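PDB 3O74: fructose transport system repressor FruR, which probably binds DNA as a LacI-family transcriptional repressor and activator, with fructose 1-phosphate as its preferred effector. Local coordinates for residues H96-I101 with L242-A247; D73-L78 with L83-I88; A113-S118 with P181-T186. All coordinates share one frame; numbering follows the deposited sequence.

Interaction 1: residues H96-I101 with L242-A247; sequences HFCSVI and LELALA
Leu244 touches Cys98 and Val100 where helix 234-250 lies against strand 98-102. This is helix-on-sheet packing in one lobe of a LacI-type, periplasmic-binding-protein fold. The segment 242-247 is helical throughout. Its first two residues, Leu242 and Glu243, offer their carbonyl oxygens to the next turn. Leu244 is the point of contact with the strand. Cys98 and Val100 lie two residues apart and both turn toward the helix, while Ser99 between them turns away. Cys98 SG is anti to its own backbone nitrogen (chi1 176°), which carries it over to CG and CD2 of Leu244. The 3.2 Å from SG to Leu244 CD2 is short for a sulfur-carbon contact. The torsions of Leu244 are also far from staggered, with chi1 at -91°, so the exact place of its methyls is doubtful. The same CD2 lies 3.5 Å from Val100 CG2, the branch beside the backbone nitrogen of Val100. Leu244 also reaches His259 of strand 257-266. No hydrogen bond joins the two segments. Next along the helix, Ala245 packs on Ile86 of strand 85-88, so the helix spans neighbouring strands. The Leu246 side chain packs on Arg31 and Tyr33, and Leu246 N lies 2.8 Å from Leu242 O. Ala247 N bonds to Glu243 O at 3.0 Å.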
loop_
_atom_site.group_PDB
_atom_site.type_symbol
_atom_site.label_atom_id
_atom_site.label_comp_id
_atom_site.label_asym_id
_atom_site.label_seq_id
_atom_site.Cartn_x
_atom_site.Cartn_y
_atom_site.Cartn_z
ATOM N N HIS B 96 -28.879 -1.602 -11.080
ATOM C CA HIS B 96 -28.515 -0.447 -11.902
ATOM C C HIS B 96 -27.030 -0.341 -12.268
ATOM O O HIS B 96 -26.676 0.314 -13.250
ATOM C CB HIS B 96 -28.979 0.847 -11.224
ATOM C CG HIS B 96 -30.459 0.952 -11.081
ATOM N ND1 HIS B 96 -31.293 1.288 -12.136
ATOM C CD2 HIS B 96 -31.280 0.764 -10.018
ATOM C CE1 HIS B 96 -32.542 1.302 -11.726
ATOM N NE2 HIS B 96 -32.562 0.985 -10.437
ATOM N N PHE B 97 -26.169 -0.982 -11.485
ATOM C CA PHE B 97 -24.729 -0.854 -11.679
ATOM C C PHE B 97 -24.034 -2.191 -11.897
ATOM O O PHE B 97 -24.460 -3.223 -11.389
ATOM C CB PHE B 97 -24.085 -0.148 -10.480
ATOM C CG PHE B 97 -24.613 1.233 -10.232
ATOM C CD1 PHE B 97 -25.610 1.453 -9.294
ATOM C CD2 PHE B 97 -24.107 2.317 -10.930
ATOM C CE1 PHE B 97 -26.099 2.729 -9.063
ATOM C CE2 PHE B 97 -24.592 3.593 -10.707
ATOM C CZ PHE B 97 -25.590 3.799 -9.773
ATOM N N CYS B 98 -22.953 -2.154 -12.665
ATOM C CA CYS B 98 -22.049 -3.285 -12.793
ATOM C C CYS B 98 -21.049 -3.257 -11.638
ATOM O O CYS B 98 -20.410 -2.231 -11.394
ATOM C CB CYS B 98 -21.314 -3.185 -14.133
ATOM S SG CYS B 98 -20.077 -4.441 -14.416
ATOM N N SER B 99 -20.913 -4.372 -10.923
ATOM C CA SER B 99 -19.946 -4.453 -9.825
ATOM C C SER B 99 -19.039 -5.662 -9.984
ATOM O O SER B 99 -19.482 -6.740 -10.373
ATOM C CB SER B 99 -20.654 -4.524 -8.464
ATOM O OG SER B 99 -21.538 -3.431 -8.279
ATOM N N VAL B 100 -17.759 -5.481 -9.686
ATOM C CA VAL B 100 -16.842 -6.611 -9.634
ATOM C C VAL B 100 -16.326 -6.762 -8.210
ATOM O O VAL B 100 -15.694 -5.854 -7.673
ATOM C CB VAL B 100 -15.654 -6.440 -10.606
ATOM C CG1 VAL B 100 -14.787 -7.694 -10.620
ATOM C CG2 VAL B 100 -16.152 -6.125 -12.004
ATOM N N ILE B 101 -16.584 -7.915 -7.605
ATOM C CA ILE B 101 -16.292 -8.112 -6.192
ATOM C C ILE B 101 -15.727 -9.502 -5.922
ATOM O O ILE B 101 -15.655 -10.336 -6.823
ATOM C CB ILE B 101 -17.557 -7.913 -5.325
ATOM C CG1 ILE B 101 -18.567 -9.044 -5.547
ATOM C CG2 ILE B 101 -18.208 -6.569 -5.624
ATOM C CD1 ILE B 101 -19.801 -8.931 -4.665
ATOM N N LEU B 242 -11.968 -3.750 -15.797
ATOM C CA LEU B 242 -11.488 -2.964 -16.922
ATOM C C LEU B 242 -12.246 -3.312 -18.196
ATOM O O LEU B 242 -12.702 -2.434 -18.924
ATOM C CB LEU B 242 -9.989 -3.182 -17.133
ATOM C CG LEU B 242 -9.420 -2.397 -18.314
ATOM C CD1 LEU B 242 -9.650 -0.905 -18.118
ATOM C CD2 LEU B 242 -7.945 -2.700 -18.504
ATOM N N GLU B 243 -12.384 -4.602 -18.455
ATOM C CA GLU B 243 -13.100 -5.057 -19.632
ATOM C C GLU B 243 -14.546 -4.568 -19.619
ATOM O O GLU B 243 -15.093 -4.203 -20.660
ATOM C CB GLU B 243 -13.041 -6.579 -19.715
ATOM C CG GLU B 243 -14.386 -7.249 -19.807
ATOM C CD GLU B 243 -14.303 -8.588 -20.505
ATOM O OE1 GLU B 243 -15.279 -9.365 -20.437
ATOM O OE2 GLU B 243 -13.254 -8.862 -21.126
ATOM N N LEU B 244 -15.161 -4.555 -18.441
ATOM C CA LEU B 244 -16.516 -4.030 -18.294
ATOM C C LEU B 244 -16.543 -2.534 -18.585
ATOM O O LEU B 244 -17.466 -2.033 -19.229
ATOM C CB LEU B 244 -17.051 -4.303 -16.886
ATOM C CG LEU B 244 -17.833 -5.598 -16.640
ATOM C CD1 LEU B 244 -17.517 -6.661 -17.673
ATOM C CD2 LEU B 244 -17.548 -6.130 -15.242
ATOM N N ALA B 245 -15.528 -1.821 -18.110
ATOM C CA ALA B 245 -15.429 -0.382 -18.353
ATOM C C ALA B 245 -15.296 -0.077 -19.841
ATOM O O ALA B 245 -16.000 0.781 -20.377
ATOM C CB ALA B 245 -14.251 0.209 -17.581
ATOM N N LEU B 246 -14.393 -0.791 -20.503
ATOM C CA LEU B 246 -14.123 -0.564 -21.920
ATOM C C LEU B 246 -15.298 -0.943 -22.823
ATOM O O LEU B 246 -15.494 -0.340 -23.877
ATOM C CB LEU B 246 -12.858 -1.309 -22.345
ATOM C CG LEU B 246 -11.588 -0.885 -21.605
ATOM C CD1 LEU B 246 -10.380 -1.660 -22.104
ATOM C CD2 LEU B 246 -11.362 0.610 -21.752
ATOM N N ALA B 247 -16.079 -1.938 -22.412
ATOM C CA ALA B 247 -17.243 -2.347 -23.194
ATOM C C ALA B 247 -18.314 -1.263 -23.145
ATOM O O ALA B 247 -18.997 -1.015 -24.130
ATOM C CB ALA B 247 -17.790 -3.671 -22.698
#

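Interaction 2: residues D73-L78 with L83-I88; sequences DSYREL and LPVIAI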
loop_
_atom_site.group_PDB
_atom_site.type_symbol
_atom_site.label_atom_id
_atom_site.label_comp_id
_atom_site.label_asym_id
_atom_site.label_seq_id
_atom_site.Cartn_x
_atom_site.Cartn_y
_atom_site.Cartn_z
ATOM N N ASP B 73 -28.196 8.461 -4.007
ATOM C CA ASP B 73 -28.403 8.179 -5.423
ATOM C C ASP B 73 -27.524 9.057 -6.302
ATOM O O ASP B 73 -27.864 9.338 -7.453
ATOM C CB ASP B 73 -29.879 8.347 -5.799
ATOM C CG ASP B 73 -30.429 9.715 -5.431
ATOM O OD1 ASP B 73 -29.636 10.611 -5.072
ATOM O OD2 ASP B 73 -31.663 9.896 -5.503
ATOM N N SER B 74 -26.393 9.487 -5.749
ATOM C CA SER B 74 -25.453 10.325 -6.484
ATOM C C SER B 74 -24.901 9.626 -7.727
ATOM O O SER B 74 -24.801 10.242 -8.788
ATOM C CB SER B 74 -24.313 10.799 -5.573
ATOM O OG SER B 74 -23.733 9.720 -4.860
ATOM N N TYR B 75 -24.559 8.344 -7.613
ATOM C CA TYR B 75 -24.019 7.633 -8.771
ATOM C C TYR B 75 -25.062 7.392 -9.853
ATOM O O TYR B 75 -24.728 7.297 -11.030
ATOM C CB TYR B 75 -23.300 6.344 -8.370
ATOM C CG TYR B 75 -21.980 6.625 -7.693
ATOM C CD1 TYR B 75 -20.932 7.213 -8.391
ATOM C CD2 TYR B 75 -21.791 6.325 -6.353
ATOM C CE1 TYR B 75 -19.725 7.486 -7.768
ATOM C CE2 TYR B 75 -20.598 6.589 -5.729
ATOM C CZ TYR B 75 -19.566 7.169 -6.434
ATOM O OH TYR B 75 -18.377 7.431 -5.793
ATOM N N ARG B 76 -26.327 7.311 -9.453
ATOM C CA ARG B 76 -27.413 7.225 -10.425
ATOM C C ARG B 76 -27.474 8.500 -11.267
ATOM O O ARG B 76 -27.708 8.447 -12.474
ATOM C CB ARG B 76 -28.748 6.985 -9.720
ATOM C CG ARG B 76 -28.889 5.596 -9.114
ATOM C CD ARG B 76 -29.128 4.548 -10.189
ATOM N NE ARG B 76 -30.256 4.906 -11.046
ATOM C CZ ARG B 76 -31.532 4.696 -10.734
ATOM N NH1 ARG B 76 -31.851 4.128 -9.579
ATOM N NH2 ARG B 76 -32.491 5.057 -11.576
ATOM N N GLU B 77 -27.254 9.645 -10.627
ATOM C CA GLU B 77 -27.241 10.920 -11.342
ATOM C C GLU B 77 -26.142 10.944 -12.397
ATOM O O GLU B 77 -26.379 11.337 -13.540
ATOM C CB GLU B 77 -27.059 12.095 -10.376
ATOM C CG GLU B 77 -28.285 12.433 -9.541
ATOM C CD GLU B 77 -28.034 13.587 -8.585
ATOM O OE1 GLU B 77 -27.131 14.408 -8.860
ATOM O OE2 GLU B 77 -28.739 13.672 -7.557
ATOM N N LEU B 78 -24.942 10.523 -12.006
ATOM C CA LEU B 78 -23.798 10.514 -12.910
ATOM C C LEU B 78 -24.038 9.569 -14.081
ATOM O O LEU B 78 -23.751 9.899 -15.230
ATOM C CB LEU B 78 -22.528 10.108 -12.156
ATOM C CG LEU B 78 -22.089 11.013 -11.005
ATOM C CD1 LEU B 78 -20.844 10.460 -10.330
ATOM C CD2 LEU B 78 -21.833 12.423 -11.509
ATOM N N LEU B 83 -22.139 8.750 -17.709
ATOM C CA LEU B 83 -20.892 8.222 -17.156
ATOM C C LEU B 83 -21.023 6.755 -16.749
ATOM O O LEU B 83 -21.863 6.410 -15.920
ATOM C CB LEU B 83 -20.434 9.050 -15.952
ATOM C CG LEU B 83 -19.151 8.582 -15.255
ATOM C CD1 LEU B 83 -17.982 8.543 -16.227
ATOM C CD2 LEU B 83 -18.824 9.469 -14.066
ATOM N N PRO B 84 -20.194 5.884 -17.343
ATOM C CA PRO B 84 -20.129 4.485 -16.916
ATOM C C PRO B 84 -19.515 4.378 -15.529
ATOM O O PRO B 84 -18.410 4.879 -15.312
ATOM C CB PRO B 84 -19.192 3.845 -17.944
ATOM C CG PRO B 84 -19.190 4.781 -19.114
ATOM C CD PRO B 84 -19.368 6.142 -18.531
ATOM N N VAL B 85 -20.224 3.737 -14.604
ATOM C CA VAL B 85 -19.723 3.553 -13.248
ATOM C C VAL B 85 -19.539 2.069 -12.964
ATOM O O VAL B 85 -20.492 1.291 -13.034
ATOM C CB VAL B 85 -20.681 4.164 -12.204
ATOM C CG1 VAL B 85 -20.176 3.898 -10.792
ATOM C CG2 VAL B 85 -20.850 5.656 -12.440
ATOM N N ILE B 86 -18.307 1.678 -12.661
ATOM C CA ILE B 86 -18.006 0.286 -12.347
ATOM C C ILE B 86 -17.590 0.163 -10.891
ATOM O O ILE B 86 -16.561 0.707 -10.487
ATOM C CB ILE B 86 -16.883 -0.270 -13.238
ATOM C CG1 ILE B 86 -17.206 -0.038 -14.712
ATOM C CG2 ILE B 86 -16.664 -1.755 -12.954
ATOM C CD1 ILE B 86 -18.459 -0.752 -15.173
ATOM N N ALA B 87 -18.389 -0.547 -10.098
ATOM C CA ALA B 87 -18.056 -0.764 -8.693
ATOM C C ALA B 87 -16.957 -1.807 -8.561
ATOM O O ALA B 87 -16.907 -2.769 -9.324
ATOM C CB ALA B 87 -19.295 -1.180 -7.894
ATOM N N ILE B 88 -16.078 -1.613 -7.585
ATOM C CA ILE B 88 -15.012 -2.568 -7.319
ATOM C C ILE B 88 -14.963 -2.900 -5.832
ATOM O O ILE B 88 -14.953 -2.003 -4.987
ATOM C CB ILE B 88 -13.635 -2.017 -7.764
ATOM C CG1 ILE B 88 -13.564 -1.920 -9.286
ATOM C CG2 ILE B 88 -12.511 -2.896 -7.242
ATOM C CD1 ILE B 88 -12.186 -1.524 -9.815
#
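An apolar helix-to-strand contact, with one backbone hydrogen bond, joins Tyr75 and Leu78 to Leu83 and Val85. It lies within the beta-alpha-beta unit made by strand 61-64, helix 74-80 and strand 85-88. The turn between the helix and the second strand is short. Leu83 N donates to Leu78 O at 3.2 Å, five residues back. The N-H points fairly straight at the oxygen (159°), but the donor is tilted 31° from the carbonyl plane. Leu83 CB also rests 3.5 Å from Leu78 O. The side chains of this pair meet more loosely, with Leu83 CD2 4.2 Å from Leu78 CB. Further along, CG1 of Val85 is anti to its backbone nitrogen (chi1 177°) and comes within 4.2 Å of Tyr75 CD1. The tyrosine and valine side chains cross at about a right angle. Val64 of strand 61-64 touches both of them, and Phe97 also packs on Tyr75. The tyrosine ring lies beside Val85, while its hydroxyl is hydrogen-bonded to Glu47 of helix 44-56. The contact is therefore mostly apolar. The one hydrogen bond between the segments, Leu83 N to Leu78 O, is between backbone atoms and does not use either side chain.

Interaction 3: residues A113-S118 with P181-T186; sequences ASLLSS and PDALVT
Leu115 reaches three successive residues of the strand: Ala183, Leu184 and Val185. Its CG is anti to its own carbonyl carbon (chi1 -51°), and a near-trans chi2 of -171° extends the chain to CD1. The base of the side chain meets the strand first, with Leu115 CB 4.0 Å from Ala183 CB. The tip goes further along. Leu115 CD1 lies 3.6 Å from Val185 CG2, and the two side chains cross obliquely. The branch of Val185 that is met is CG2, beside its backbone nitrogen; CG1 is anti to that nitrogen. Between these two contacts, Leu115 CD1 also rests 3.4 Å from Leu184 O, a van der Waals contact with the backbone. The Leu184 side chain points away from the helix and packs on Val195 of helix 189-201 and on Ile126. Strand 183-186 lies between strands 122-128 and 210-214 in the second lobe of the LacI-type sugar-binding fold. Helix 104-116 covers one face of it and helix 189-201 the other. Leu115 also touches Ile269 in the C-terminal part of the chain. Leu116 starts away from the strand, and its side chain packs on Ile123, Leu146 and Tyr149. Its chi1 of -106° is far from staggered, so its modelled shape should be read with caution. Leu115 O takes two bonds from Ser118. Ser118 N lies 3.2 Å from Leu115 O. Ser118 OG donates to Leu115 O at 3.0 Å, almost in line with the carbonyl bond. Ser118 is poorly ordered, so both bonds are less certain. Before the strand, Asp182 has two bonds to the start of strand 122-128 and the residue before it: OD2 to Arg121 N, and its backbone N to Ser122 OG.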
loop_
_atom_site.group_PDB
_atom_site.type_symbol
_atom_site.label_atom_id
_atom_site.label_comp_id
_atom_site.label_asym_id
_atom_site.label_seq_id
_atom_site.Cartn_x
_atom_site.Cartn_y
_atom_site.Cartn_z
ATOM N N ALA B 113 -15.109 -21.954 9.384
ATOM C CA ALA B 113 -15.151 -23.408 9.488
ATOM C C ALA B 113 -13.757 -23.992 9.706
ATOM O O ALA B 113 -13.600 -25.004 10.389
ATOM C CB ALA B 113 -15.793 -24.007 8.250
ATOM N N SER B 114 -12.744 -23.351 9.131
ATOM C CA SER B 114 -11.374 -23.835 9.271
ATOM C C SER B 114 -10.870 -23.704 10.709
ATOM O O SER B 114 -9.992 -24.455 11.135
ATOM C CB SER B 114 -10.429 -23.131 8.289
ATOM O OG SER B 114 -10.068 -21.836 8.739
ATOM N N LEU B 115 -11.428 -22.753 11.454
ATOM C CA LEU B 115 -11.077 -22.579 12.861
ATOM C C LEU B 115 -11.900 -23.519 13.740
ATOM O O LEU B 115 -11.416 -24.025 14.753
ATOM C CB LEU B 115 -11.305 -21.133 13.303
ATOM C CG LEU B 115 -10.695 -20.027 12.437
ATOM C CD1 LEU B 115 -10.824 -18.675 13.126
ATOM C CD2 LEU B 115 -9.243 -20.329 12.105
ATOM N N LEU B 116 -13.148 -23.742 13.338
ATOM C CA LEU B 116 -14.078 -24.583 14.085
ATOM C C LEU B 116 -13.586 -26.022 14.231
ATOM O O LEU B 116 -14.102 -26.780 15.053
ATOM C CB LEU B 116 -15.458 -24.563 13.422
ATOM C CG LEU B 116 -16.558 -23.753 14.113
ATOM C CD1 LEU B 116 -15.985 -22.856 15.198
ATOM C CD2 LEU B 116 -17.349 -22.939 13.100
ATOM N N SER B 117 -12.588 -26.395 13.436
ATOM C CA SER B 117 -12.070 -27.758 13.457
ATOM C C SER B 117 -11.456 -28.112 14.809
ATOM O O SER B 117 -11.560 -29.247 15.268
ATOM C CB SER B 117 -11.037 -27.961 12.345
ATOM O OG SER B 117 -9.718 -27.766 12.832
ATOM N N SER B 118 -10.818 -27.132 15.442
ATOM C CA SER B 118 -10.126 -27.351 16.709
ATOM C C SER B 118 -11.082 -27.429 17.898
ATOM O O SER B 118 -10.646 -27.525 19.046
ATOM C CB SER B 118 -9.093 -26.247 16.948
ATOM O OG SER B 118 -9.720 -24.983 17.066
ATOM N N PRO B 181 -10.419 -15.267 23.129
ATOM C CA PRO B 181 -11.328 -16.294 22.617
ATOM C C PRO B 181 -10.490 -17.445 22.072
ATOM O O PRO B 181 -9.316 -17.233 21.769
ATOM C CB PRO B 181 -12.038 -15.580 21.470
ATOM C CG PRO B 181 -11.012 -14.610 20.953
ATOM C CD PRO B 181 -10.234 -14.157 22.172
ATOM N N ASP B 182 -11.065 -18.637 21.956
ATOM C CA ASP B 182 -10.325 -19.759 21.397
ATOM C C ASP B 182 -10.040 -19.546 19.914
ATOM O O ASP B 182 -9.048 -20.046 19.386
ATOM C CB ASP B 182 -11.080 -21.068 21.606
ATOM C CG ASP B 182 -11.000 -21.564 23.036
ATOM O OD1 ASP B 182 -10.289 -20.937 23.852
ATOM O OD2 ASP B 182 -11.645 -22.588 23.341
ATOM N N ALA B 183 -10.911 -18.793 19.250
ATOM C CA ALA B 183 -10.791 -18.573 17.813
ATOM C C ALA B 183 -11.294 -17.188 17.426
ATOM O O ALA B 183 -12.205 -16.646 18.056
ATOM C CB ALA B 183 -11.554 -19.647 17.040
ATOM N N LEU B 184 -10.702 -16.624 16.382
ATOM C CA LEU B 184 -11.042 -15.272 15.966
ATOM C C LEU B 184 -10.940 -15.094 14.459
ATOM O O LEU B 184 -9.963 -15.505 13.833
ATOM C CB LEU B 184 -10.130 -14.258 16.657
ATOM C CG LEU B 184 -10.271 -12.817 16.163
ATOM C CD1 LEU B 184 -11.584 -12.226 16.638
ATOM C CD2 LEU B 184 -9.100 -11.962 16.628
ATOM N N VAL B 185 -11.961 -14.467 13.885
ATOM C CA VAL B 185 -11.936 -14.078 12.481
ATOM C C VAL B 185 -11.991 -12.561 12.377
ATOM O O VAL B 185 -12.846 -11.927 12.998
ATOM C CB VAL B 185 -13.127 -14.670 11.708
ATOM C CG1 VAL B 185 -13.194 -14.095 10.296
ATOM C CG2 VAL B 185 -13.034 -16.185 11.668
ATOM N N THR B 186 -11.069 -11.979 11.612
ATOM C CA THR B 186 -11.140 -10.559 11.290
ATOM C C THR B 186 -11.549 -10.407 9.830
ATOM O O THR B 186 -11.080 -11.148 8.963
ATOM C CB THR B 186 -9.796 -9.843 11.524
ATOM O OG1 THR B 186 -8.764 -10.525 10.803
ATOM C CG2 THR B 186 -9.441 -9.835 13.001
#

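How the interactions relate
Interactions 1 and 2 are neighbours, with centres 11 Å apart. They share a sheet in which strands 85-88 and 98-102 run side by side. Ala87 joins the strands: its O lies 2.9 Å from Val100 N, a probable hydrogen bond. Helix 74-80 packs on Val85 and helix 234-250 on Ile86, so the two contacts cover opposite faces. Interaction 3 lies in the other lobe, its centre about 35 Å from that of interaction 1 and 38 Å from that of interaction 2. Along the chain, interaction 2 closes first. Interaction 3 then falls between the two segments of interaction 1. Helix 234-250 thus returns to the first lobe, and the chain builds both lobes by crossing between them.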